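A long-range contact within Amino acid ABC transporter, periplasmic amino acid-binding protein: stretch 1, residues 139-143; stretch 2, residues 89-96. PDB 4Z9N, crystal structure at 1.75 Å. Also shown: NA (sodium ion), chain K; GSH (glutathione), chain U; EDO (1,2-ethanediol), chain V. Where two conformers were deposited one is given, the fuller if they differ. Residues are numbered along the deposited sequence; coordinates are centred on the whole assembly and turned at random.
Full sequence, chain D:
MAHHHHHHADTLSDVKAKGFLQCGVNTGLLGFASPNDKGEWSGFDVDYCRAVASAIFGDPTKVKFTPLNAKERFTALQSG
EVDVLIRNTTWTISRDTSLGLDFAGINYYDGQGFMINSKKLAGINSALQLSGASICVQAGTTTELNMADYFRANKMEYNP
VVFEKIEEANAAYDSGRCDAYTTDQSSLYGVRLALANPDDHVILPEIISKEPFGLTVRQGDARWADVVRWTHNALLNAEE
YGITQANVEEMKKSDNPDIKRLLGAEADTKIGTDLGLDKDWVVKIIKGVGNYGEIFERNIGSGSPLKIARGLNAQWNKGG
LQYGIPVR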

# COMPACT_ATOMS: atom_id res chain seq x y z
N ALA D 139 -16.27 13.13 18.29
CA ALA D 139 -17.29 12.54 17.43
C ALA D 139 -16.81 12.52 15.98
O ALA D 139 -15.96 13.33 15.58
CB ALA D 139 -18.60 13.34 17.55
N GLY D 140 -17.37 11.60 15.20
CA GLY D 140 -17.04 11.48 13.79
C GLY D 140 -15.65 10.92 13.53
O GLY D 140 -15.04 11.25 12.53
N THR D 141 -15.16 10.08 14.44
CA THR D 141 -13.84 9.46 14.28
C THR D 141 -13.87 7.94 14.39
O THR D 141 -14.76 7.36 15.01
CB THR D 141 -12.83 9.97 15.34
OG1 THR D 141 -13.30 9.62 16.65
CG2 THR D 141 -12.66 11.48 15.24
N THR D 142 -12.86 7.29 13.81
CA THR D 142 -12.63 5.87 14.08
C THR D 142 -12.39 5.67 15.58
O THR D 142 -12.80 4.67 16.18
CB THR D 142 -11.41 5.35 13.32
OG1 THR D 142 -10.31 6.24 13.56
CG2 THR D 142 -11.68 5.28 11.82
N THR D 143 -11.71 6.65 16.17
CA THR D 143 -11.30 6.65 17.57
C THR D 143 -12.44 6.30 18.51
O THR D 143 -12.30 5.46 19.40
CB THR D 143 -10.76 8.04 17.94
OG1 THR D 143 -9.90 8.48 16.88
CG2 THR D 143 -9.95 8.00 19.24
NA NA K . -13.20 3.55 -3.04
N1 GSH U . -7.57 9.15 12.32
CA1 GSH U . -8.85 9.23 13.02
C1 GSH U . -9.97 9.26 11.97
O11 GSH U . -11.17 9.19 12.35
O12 GSH U . -9.70 9.36 10.74
CB1 GSH U . -8.97 10.51 13.87
CG1 GSH U . -8.81 11.74 12.95
CD1 GSH U . -9.18 12.99 13.74
OE1 GSH U . -10.02 13.74 13.37
N2 GSH U . -8.45 13.26 14.96
CA2 GSH U . -8.81 14.43 15.72
C2 GSH U . -8.57 15.73 14.93
O2 GSH U . -7.86 15.81 13.99
CB2 GSH U . -8.13 14.42 17.09
SG2 GSH U . -6.35 14.69 16.98
N3 GSH U . -9.32 16.90 15.37
CA3 GSH U . -9.15 18.15 14.68
C3 GSH U . -10.54 18.68 14.31
O31 GSH U . -10.64 19.87 13.92
O32 GSH U . -11.56 17.93 14.38
C1 EDO V . -15.78 6.63 11.70
O1 EDO V . -15.78 8.03 11.40
C2 EDO V . -16.51 5.83 10.63
O2 EDO V . -16.00 6.12 9.33
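Stretch 2 (89-96) TTWTISRD

Stretch 2 approaches stretch 1 as an extended segment that turns into the first turn of a helix, and the two meet mainly around Thr142, burying 151 Å² in total. No hydrogen bond links them directly; the glutathione carboxylate formed by O11 and O12 lies between them and accepts from both stretches. CA atoms lie 8.7 Å apart for Thr89 and Thr141 and 7.4 Å for Thr90 and Thr142. The register ascends in both stretches, and the CA steps Thr89 to Thr90 and Thr141 to Thr142 run in nearly the same direction.

Thr89 (phi/psi -109/118) makes no contact with stretch 1, its CA-to-CB bond pointing sideways. Thr90 (-72/129) points toward it, and its OG1 lies 3.9 Å from Thr142 OG1. Its backbone N donates to GSH O12 (2.9 Å), while its OG1 accepts from GSH N1 (3.0 Å), binding both this carboxylate and the amino group. Trp91 (-71/117) points away; its NE1 instead donates to Asp96 OD2 (3.0 Å).

Thr92 (-133/163) turns back toward stretch 1, with its CG2 packed 3.9 Å from Thr142 CG2. It is also the N-cap of the helix, its OG1 accepting from Arg95 N at 3.2 Å. Ile93 and Ser94 then begin the helix out of reach of stretch 1.

Arg95 returns with a nearly fully extended side chain, chi1 m and the remaining angles close to 180°. Thr142 CG2 covers one face of its guanidinium, 3.7 Å from NH2, which also lies 4.2 Å from Gly140 O. NH1 donates to Thr90 O (2.9 Å) and GSH O12 (2.8 Å), and NH2 to GSH O11 (3.0 Å). Because Thr142 N donates to that same O11 (2.9 Å), the ligand bridges the two stretches. Asp96, beyond reach of stretch 1, binds sodium through O (2.3 Å) and OD1 (2.5 Å).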

# COMPACT_ATOMS: atom_id res chain seq x y z
N THR D 89 -6.42 11.20 8.40
CA THR D 89 -7.70 10.55 8.16
C THR D 89 -7.50 9.07 7.82
O THR D 89 -6.86 8.72 6.82
CB THR D 89 -8.46 11.25 7.04
OG1 THR D 89 -8.94 12.54 7.48
CG2 THR D 89 -9.61 10.39 6.55
N THR D 90 -8.04 8.20 8.66
CA THR D 90 -7.79 6.77 8.53
C THR D 90 -8.50 6.15 7.32
O THR D 90 -9.69 6.35 7.10
CB THR D 90 -8.20 6.05 9.82
OG1 THR D 90 -7.43 6.56 10.91
CG2 THR D 90 -7.98 4.54 9.69
N TRP D 91 -7.74 5.41 6.52
CA TRP D 91 -8.29 4.56 5.46
C TRP D 91 -8.98 3.35 6.08
O TRP D 91 -8.33 2.54 6.74
CB TRP D 91 -7.17 4.09 4.54
CG TRP D 91 -7.56 3.39 3.26
CD1 TRP D 91 -8.78 2.85 2.91
CD2 TRP D 91 -6.69 3.17 2.16
NE1 TRP D 91 -8.71 2.32 1.63
CE2 TRP D 91 -7.42 2.49 1.17
CE3 TRP D 91 -5.35 3.48 1.93
CZ2 TRP D 91 -6.86 2.14 -0.05
CZ3 TRP D 91 -4.79 3.12 0.73
CH2 TRP D 91 -5.54 2.47 -0.25
N THR D 92 -10.29 3.23 5.88
CA THR D 92 -11.06 2.07 6.34
C THR D 92 -11.94 1.60 5.21
O THR D 92 -12.21 2.35 4.27
CB THR D 92 -11.98 2.41 7.53
OG1 THR D 92 -13.07 3.23 7.05
CG2 THR D 92 -11.21 3.18 8.61
N ILE D 93 -12.44 0.37 5.30
CA ILE D 93 -13.26 -0.11 4.20
C ILE D 93 -14.54 0.74 4.00
O ILE D 93 -14.91 1.02 2.87
CB ILE D 93 -13.62 -1.61 4.36
CG1 ILE D 93 -14.30 -2.13 3.10
CG2 ILE D 93 -14.51 -1.88 5.59
CD1 ILE D 93 -14.48 -3.65 3.11
N SER D 94 -15.18 1.16 5.08
CA SER D 94 -16.43 1.90 4.95
C SER D 94 -16.20 3.26 4.30
O SER D 94 -17.04 3.74 3.53
CB SER D 94 -17.12 2.06 6.31
OG SER D 94 -16.31 2.74 7.26
N ARG D 95 -15.05 3.87 4.56
CA ARG D 95 -14.74 5.15 3.93
C ARG D 95 -14.35 4.95 2.46
O ARG D 95 -14.46 5.87 1.65
CB ARG D 95 -13.64 5.87 4.71
CG ARG D 95 -14.12 6.28 6.09
CD ARG D 95 -12.95 6.78 6.94
NE ARG D 95 -13.43 7.30 8.22
CZ ARG D 95 -12.63 7.83 9.15
NH1 ARG D 95 -11.32 7.88 8.93
NH2 ARG D 95 -13.13 8.30 10.28
N ASP D 96 -13.96 3.72 2.11
CA ASP D 96 -13.54 3.37 0.75
C ASP D 96 -14.75 2.99 -0.12
O ASP D 96 -14.74 3.17 -1.35
CB ASP D 96 -12.53 2.21 0.82
CG ASP D 96 -11.55 2.16 -0.36
OD1 ASP D 96 -11.58 3.02 -1.28
OD2 ASP D 96 -10.69 1.24 -0.33